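PDB 3EO4: uncharacterized protein MJ1062 from Methanocaldococcus jannaschii, which is of unknown function but may transfer acyl groups through this C-terminal GNAT domain, with a possible hexosyltransferase region elsewhere in the full-length protein. Local coordinates for residues E45-K48 with W49-Y53; S113-L116 with K117-N121. All blocks are in the same frame, centred on the assembly; numbering follows the deposited sequence.

Overall arrangement
Interactions 1 and 2 both lie within the GNAT acetyltransferase domain, on opposite sides of its centre: their own centres are 30 Å apart, their nearest atoms about 17 Å, and they do not touch. Interaction 1 comes first along the chain, where the loop after helix 34-37 enters helix 49-58; its surroundings are helix 24-31 and the second subunit. Interaction 2 follows the antiparallel strands 63-71, 74-84 and 92-97 and occupies the later turns of helix 107-121, packed on that sheet. One contact is therefore a helix start at the subunit interface, while the other is the last two turns of a helix, packed on the domain's main sheet.

Interaction 1: residues E45-K48 with W49-Y53; sequences EPLK and WEEHY
Lys48 and Glu51 cross at the start of helix 49-58, where Lys48 is the N-cap residue. The carboxylate of Glu51 reaches back to the backbone N of Lys48, with OE1 accepting a hydrogen bond at 3.1 Å. The N-H points well at its target (165°), but it meets OE1 from above the carboxylate plane, 56° out of it. This is one half of a capping box, the half in which the third helical residue receives the N-H of the N-cap. The first i to i+4 backbone bond of the helix starts at the same residue, His52 N donating to Lys48 O at 2.9 Å.

With CG beside the backbone N (chi1 -53°), the extended lysine chain runs obliquely across the Glu51 carboxylate, Lys48 CD lying 4.0 Å from Glu51 OE2. Glu50 comes alongside instead, pointing the same way, and puts its OE2 3.4 Å from Lys48 CB. Neither acid forms a salt bridge here: Lys48 NZ stays 4.8 Å from Glu51 OE2 and 5.6 Å from Glu50 OE2. The ammonium has a cation-pi partner in Phe101 of the second subunit. Shortening this side chain to an alanine here would probably deprive that Phe101 of its cationic mate and the two carboxylates of a nearby positive charge.

On the inner side, Leu47 CD2 approaches His52 ND1 obliquely at 4.2 Å, while His52 NE2 bonds Leu24 O and both side chains touch Met28 of helix 24-31. The chemistry implies a helix start capped by an amide-carboxylate bond that is straight at the donor but off the carboxylate plane, whose acidic side chains probably also interact favourably with the helix dipole and, at longer range, with Lys48.

Interaction 2: residues S113-L116 with K117-N121; sequences SLVL and KWLKN
Val115 and Leu119, one helical turn apart, lie side by side and point the same way, with Val115 CG1 4.2 Å from Leu119 CD1. The backbone beneath them is closely fitted: Leu119 N donates to Val115 O at 2.9 Å in a bond that is almost straight (171°), and Leu119 CG sits 3.4 Å from the same oxygen. Because Leu119 CG is turned beside its own backbone N (chi1 -68°), the isobutyl group leans back over that carbonyl toward the valine. Leu116 adds a looser apolar approach, its CD2 4.5 Å from Leu119 CD1. The Trp118 indole leads away from the preceding turn toward the sheet, with Val115 O at its ring edge, near its plane.

The polar flank is held mostly by backbone. Lys117 N bonds Ser113 O at 3.0 Å, and Lys120 N bonds Leu116 O at the same length, but both lysine side chains are exposed and lead away from the preceding turn. Lys120 NZ is fixed elsewhere, by Leu164 O, and Ser113 OG bonds His110 O.

The apolar face of helix 107-121 rests on the main sheet: Val115 packs against Val81, Val83, Trp65 and Ile93, and Trp118 meets Trp65 edge-to-face. Leu119 also touches Ile93 and reaches Leu86 and Tyr124, which line the pocket holding the polyether ligand. Leu116 faces another part of the domain, meeting Phe147 and Leu164 in the loops.

Interaction 1: residues E45-K48 with W49-Y53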
ATOM      1  N   GLU A  45       9.147  -9.954   6.961  1.00 18.55           N
ATOM      2  CA  GLU A  45       8.685  -8.793   7.736  1.00 19.18           C
ATOM      3  C   GLU A  45       8.328  -7.651   6.801  1.00 18.61           C
ATOM      4  O   GLU A  45       8.828  -7.602   5.683  1.00 18.02           O
ATOM      5  CB  GLU A  45       9.770  -8.294   8.709  1.00 19.69           C
ATOM      6  CG  GLU A  45      10.170  -9.240   9.865  1.00 23.41           C
ATOM      7  CD  GLU A  45       9.023  -9.587  10.832  1.00 29.18           C
ATOM      8  OE1 GLU A  45       7.957  -8.924  10.779  1.00 34.35           O
ATOM      9  OE2 GLU A  45       9.191 -10.521  11.651  1.00 29.88           O
ATOM     10  N   PRO A  46       7.454  -6.724   7.251  1.00 18.88           N
ATOM     11  CA  PRO A  46       7.241  -5.513   6.459  1.00 18.93           C
ATOM     12  C   PRO A  46       8.551  -4.732   6.333  1.00 19.16           C
ATOM     13  O   PRO A  46       9.471  -4.932   7.127  1.00 18.74           O
ATOM     14  CB  PRO A  46       6.239  -4.716   7.306  1.00 18.20           C
ATOM     15  CG  PRO A  46       5.592  -5.709   8.151  1.00 18.46           C
ATOM     16  CD  PRO A  46       6.645  -6.708   8.483  1.00 18.53           C
ATOM     17  N   LEU A  47       8.628  -3.848   5.349  1.00 20.03           N
ATOM     18  CA  LEU A  47       9.835  -3.032   5.132  1.00 19.89           C
ATOM     19  C   LEU A  47       9.949  -1.889   6.118  1.00 19.64           C
ATOM     20  O   LEU A  47       8.960  -1.477   6.702  1.00 20.87           O
ATOM     21  CB  LEU A  47       9.790  -2.458   3.725  1.00 20.47           C
ATOM     22  CG  LEU A  47      10.467  -3.165   2.550  1.00 22.08           C
ATOM     23  CD1 LEU A  47      10.578  -4.686   2.697  1.00 21.95           C
ATOM     24  CD2 LEU A  47       9.794  -2.756   1.257  1.00 19.81           C
ATOM     25  N   LYS A  48      11.152  -1.365   6.313  1.00 18.59           N
ATOM     26  CA  LYS A  48      11.311  -0.119   7.058  1.00 17.34           C
ATOM     27  C   LYS A  48      11.617   0.986   6.048  1.00 16.14           C
ATOM     28  O   LYS A  48      12.308   0.746   5.060  1.00 16.04           O
ATOM     29  CB  LYS A  48      12.422  -0.250   8.105  1.00 16.89           C
ATOM     30  CG  LYS A  48      12.216  -1.460   8.997  1.00 18.42           C
ATOM     31  CD  LYS A  48      13.226  -1.542  10.135  1.00 21.14           C
ATOM     32  CE  LYS A  48      13.219  -2.935  10.704  1.00 21.96           C
ATOM     33  NZ  LYS A  48      14.136  -3.045  11.862  1.00 24.06           N
ATOM     34  N   TRP A  49      11.089   2.184   6.280  1.00 15.25           N
ATOM     35  CA  TRP A  49      11.362   3.318   5.401  1.00 13.97           C
ATOM     36  C   TRP A  49      12.875   3.480   5.123  1.00 14.39           C
ATOM     37  O   TRP A  49      13.278   3.599   3.963  1.00 14.53           O
ATOM     38  CB  TRP A  49      10.773   4.606   5.971  1.00 12.89           C
ATOM     39  CG  TRP A  49      11.074   5.821   5.131  1.00 12.29           C
ATOM     40  CD1 TRP A  49      11.942   6.831   5.429  1.00 11.81           C
ATOM     41  CD2 TRP A  49      10.484   6.157   3.860  1.00 11.46           C
ATOM     42  NE1 TRP A  49      11.945   7.765   4.416  1.00 10.96           N
ATOM     43  CE2 TRP A  49      11.066   7.368   3.439  1.00 11.64           C
ATOM     44  CE3 TRP A  49       9.535   5.530   3.029  1.00 12.52           C
ATOM     45  CZ2 TRP A  49      10.715   7.992   2.233  1.00 10.75           C
ATOM     46  CZ3 TRP A  49       9.194   6.144   1.810  1.00 11.24           C
ATOM     47  CH2 TRP A  49       9.780   7.366   1.437  1.00 11.01           C
ATOM     48  N   GLU A  50      13.707   3.448   6.160  1.00 14.24           N
ATOM     49  CA  GLU A  50      15.147   3.641   5.949  1.00 15.78           C
ATOM     50  C   GLU A  50      15.719   2.653   4.925  1.00 16.25           C
ATOM     51  O   GLU A  50      16.462   3.059   4.043  1.00 15.77           O
ATOM     52  CB  GLU A  50      15.924   3.640   7.281  1.00 16.30           C
ATOM     53  CG  GLU A  50      16.111   2.258   7.869  1.00 19.58           C
ATOM     54  CD  GLU A  50      15.695   2.181   9.315  1.00 23.12           C
ATOM     55  OE1 GLU A  50      16.610   2.252  10.178  1.00 24.04           O
ATOM     56  OE2 GLU A  50      14.458   2.053   9.581  1.00 23.26           O
ATOM     57  N   GLU A  51      15.302   1.384   4.989  1.00 16.84           N
ATOM     58  CA  GLU A  51      15.713   0.369   4.012  1.00 17.58           C
ATOM     59  C   GLU A  51      15.147   0.660   2.620  1.00 17.67           C
ATOM     60  O   GLU A  51      15.840   0.570   1.611  1.00 17.60           O
ATOM     61  CB  GLU A  51      15.197  -1.009   4.415  1.00 18.24           C
ATOM     62  CG  GLU A  51      15.599  -1.496   5.802  1.00 19.82           C
ATOM     63  CD  GLU A  51      14.781  -2.720   6.253  1.00 24.43           C
ATOM     64  OE1 GLU A  51      13.670  -2.989   5.698  1.00 22.77           O
ATOM     65  OE2 GLU A  51      15.253  -3.403   7.202  1.00 28.23           O
ATOM     66  N   HIS A  52      13.867   0.979   2.582  1.00 17.07           N
ATOM     67  CA  HIS A  52      13.216   1.308   1.339  1.00 17.13           C
ATOM     68  C   HIS A  52      13.845   2.533   0.661  1.00 16.44           C
ATOM     69  O   HIS A  52      14.030   2.557  -0.561  1.00 16.04           O
ATOM     70  CB  HIS A  52      11.740   1.543   1.614  1.00 16.79           C
ATOM     71  CG  HIS A  52      10.924   1.752   0.386  1.00 17.52           C
ATOM     72  ND1 HIS A  52      10.831   0.810  -0.615  1.00 18.48           N
ATOM     73  CD2 HIS A  52      10.137   2.785   0.007  1.00 18.00           C
ATOM     74  CE1 HIS A  52      10.038   1.261  -1.568  1.00 17.32           C
ATOM     75  NE2 HIS A  52       9.597   2.456  -1.212  1.00 18.22           N
ATOM     76  N   TYR A  53      14.146   3.549   1.457  1.00 16.35           N
ATOM     77  CA  TYR A  53      14.629   4.807   0.921  1.00 16.73           C
ATOM     78  C   TYR A  53      16.102   4.693   0.528  1.00 17.23           C
ATOM     79  O   TYR A  53      16.559   5.305  -0.438  1.00 16.94           O
ATOM     80  CB  TYR A  53      14.411   5.947   1.933  1.00 16.85           C
ATOM     81  CG  TYR A  53      14.566   7.315   1.318  1.00 15.98           C
ATOM     82  CD1 TYR A  53      13.654   7.752   0.359  1.00 17.14           C
ATOM     83  CD2 TYR A  53      15.635   8.149   1.652  1.00 15.32           C
ATOM     84  CE1 TYR A  53      13.769   8.982  -0.232  1.00 16.41           C
ATOM     85  CE2 TYR A  53      15.766   9.400   1.054  1.00 16.50           C
ATOM     86  CZ  TYR A  53      14.809   9.799   0.105  1.00 17.27           C
ATOM     87  OH  TYR A  53      14.863  11.014  -0.533  1.00 19.24           O
TER
HETATM   88  O   HOH W   1      11.949  -5.177   7.553  1.00 31.57           O

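Interaction 2: residues S113-L116 with K117-N121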
ATOM      1  N   SER A 113       5.131  -7.436 -20.976  1.00 17.98           N
ATOM      2  CA  SER A 113       5.348  -7.362 -22.418  1.00 18.51           C
ATOM      3  C   SER A 113       5.657  -5.941 -22.906  1.00 18.20           C
ATOM      4  O   SER A 113       6.472  -5.771 -23.829  1.00 19.00           O
ATOM      5  CB  SER A 113       4.207  -7.986 -23.200  1.00 17.39           C
ATOM      6  OG  SER A 113       3.155  -7.075 -23.214  1.00 22.23           O
ATOM      7  N   LEU A 114       5.041  -4.931 -22.284  1.00 16.95           N
ATOM      8  CA  LEU A 114       5.433  -3.530 -22.526  1.00 16.58           C
ATOM      9  C   LEU A 114       6.947  -3.288 -22.254  1.00 15.57           C
ATOM     10  O   LEU A 114       7.634  -2.659 -23.035  1.00 15.40           O
ATOM     11  CB  LEU A 114       4.554  -2.553 -21.722  1.00 15.89           C
ATOM     12  CG  LEU A 114       3.102  -2.281 -22.180  1.00 16.17           C
ATOM     13  CD1 LEU A 114       2.348  -1.420 -21.170  1.00 12.72           C
ATOM     14  CD2 LEU A 114       3.053  -1.611 -23.569  1.00 17.25           C
ATOM     15  N   VAL A 115       7.448  -3.797 -21.147  1.00 15.37           N
ATOM     16  CA  VAL A 115       8.878  -3.687 -20.820  1.00 15.32           C
ATOM     17  C   VAL A 115       9.763  -4.437 -21.840  1.00 15.49           C
ATOM     18  O   VAL A 115      10.745  -3.881 -22.299  1.00 15.67           O
ATOM     19  CB  VAL A 115       9.163  -4.156 -19.363  1.00 15.01           C
ATOM     20  CG1 VAL A 115      10.655  -4.221 -19.091  1.00 13.92           C
ATOM     21  CG2 VAL A 115       8.503  -3.205 -18.369  1.00 14.59           C
ATOM     22  N   LEU A 116       9.382  -5.665 -22.222  1.00 15.73           N
ATOM     23  CA  LEU A 116      10.098  -6.417 -23.245  1.00 16.68           C
ATOM     24  C   LEU A 116      10.197  -5.692 -24.580  1.00 17.64           C
ATOM     25  O   LEU A 116      11.235  -5.755 -25.251  1.00 16.60           O
ATOM     26  CB  LEU A 116       9.503  -7.823 -23.457  1.00 16.44           C
ATOM     27  CG  LEU A 116       9.417  -8.722 -22.215  1.00 16.22           C
ATOM     28  CD1 LEU A 116       8.620  -9.964 -22.545  1.00 16.77           C
ATOM     29  CD2 LEU A 116      10.773  -9.091 -21.611  1.00 18.07           C
ATOM     30  N   LYS A 117       9.124  -5.004 -24.964  1.00 18.71           N
ATOM     31  CA  LYS A 117       9.129  -4.259 -26.217  1.00 20.31           C
ATOM     32  C   LYS A 117      10.126  -3.093 -26.128  1.00 20.37           C
ATOM     33  O   LYS A 117      10.859  -2.821 -27.075  1.00 21.12           O
ATOM     34  CB  LYS A 117       7.722  -3.762 -26.569  1.00 20.49           C
ATOM     35  CG  LYS A 117       7.534  -3.366 -28.042  1.00 25.05           C
ATOM     36  CD  LYS A 117       7.352  -4.631 -28.935  1.00 31.58           C
ATOM     37  CE  LYS A 117       8.097  -4.535 -30.291  1.00 32.96           C
ATOM     38  NZ  LYS A 117       7.523  -3.517 -31.210  1.00 34.99           N
ATOM     39  N   TRP A 118      10.147  -2.408 -24.992  1.00 20.60           N
ATOM     40  CA  TRP A 118      11.055  -1.284 -24.801  1.00 20.45           C
ATOM     41  C   TRP A 118      12.499  -1.778 -24.846  1.00 19.71           C
ATOM     42  O   TRP A 118      13.324  -1.187 -25.515  1.00 20.00           O
ATOM     43  CB  TRP A 118      10.772  -0.616 -23.462  1.00 21.00           C
ATOM     44  CG  TRP A 118      11.748   0.480 -23.088  1.00 22.69           C
ATOM     45  CD1 TRP A 118      11.785   1.744 -23.591  1.00 25.30           C
ATOM     46  CD2 TRP A 118      12.821   0.400 -22.123  1.00 22.91           C
ATOM     47  NE1 TRP A 118      12.820   2.458 -23.017  1.00 26.24           N
ATOM     48  CE2 TRP A 118      13.457   1.660 -22.099  1.00 24.15           C
ATOM     49  CE3 TRP A 118      13.319  -0.620 -21.308  1.00 18.93           C
ATOM     50  CZ2 TRP A 118      14.554   1.933 -21.270  1.00 23.18           C
ATOM     51  CZ3 TRP A 118      14.398  -0.347 -20.477  1.00 22.23           C
ATOM     52  CH2 TRP A 118      15.011   0.920 -20.469  1.00 20.40           C
ATOM     53  N   LEU A 119      12.795  -2.871 -24.147  1.00 18.54           N
ATOM     54  CA  LEU A 119      14.148  -3.490 -24.174  1.00 17.58           C
ATOM     55  C   LEU A 119      14.638  -3.880 -25.571  1.00 16.93           C
ATOM     56  O   LEU A 119      15.781  -3.581 -25.962  1.00 15.91           O
ATOM     57  CB  LEU A 119      14.180  -4.741 -23.287  1.00 16.61           C
ATOM     58  CG  LEU A 119      14.047  -4.525 -21.796  1.00 16.97           C
ATOM     59  CD1 LEU A 119      13.861  -5.894 -21.145  1.00 18.24           C
ATOM     60  CD2 LEU A 119      15.315  -3.792 -21.243  1.00 15.23           C
ATOM     61  N   LYS A 120      13.757  -4.577 -26.298  1.00 16.26           N
ATOM     62  CA  LYS A 120      14.010  -5.013 -27.663  1.00 16.26           C
ATOM     63  C   LYS A 120      14.352  -3.846 -28.591  1.00 15.91           C
ATOM     64  O   LYS A 120      15.290  -3.926 -29.384  1.00 15.47           O
ATOM     65  CB  LYS A 120      12.794  -5.757 -28.223  1.00 16.45           C
ATOM     66  CG  LYS A 120      13.044  -6.386 -29.560  1.00 17.31           C
ATOM     67  CD  LYS A 120      11.887  -7.283 -29.994  1.00 19.82           C
ATOM     68  CE  LYS A 120      12.185  -7.901 -31.354  1.00 24.76           C
ATOM     69  NZ  LYS A 120      11.724  -9.337 -31.390  1.00 28.39           N
ATOM     70  N   ASN A 121      13.600  -2.768 -28.469  1.00 15.23           N
ATOM     71  CA  ASN A 121      13.707  -1.674 -29.412  1.00 16.62           C
ATOM     72  C   ASN A 121      15.030  -0.900 -29.294  1.00 16.59           C
ATOM     73  O   ASN A 121      15.485  -0.291 -30.262  1.00 16.49           O
ATOM     74  CB  ASN A 121      12.529  -0.727 -29.231  1.00 16.66           C
ATOM     75  CG  ASN A 121      11.267  -1.233 -29.901  1.00 20.06           C
ATOM     76  OD1 ASN A 121      11.271  -2.243 -30.631  1.00 21.28           O
ATOM     77  ND2 ASN A 121      10.170  -0.509 -29.681  1.00 22.80           N
TER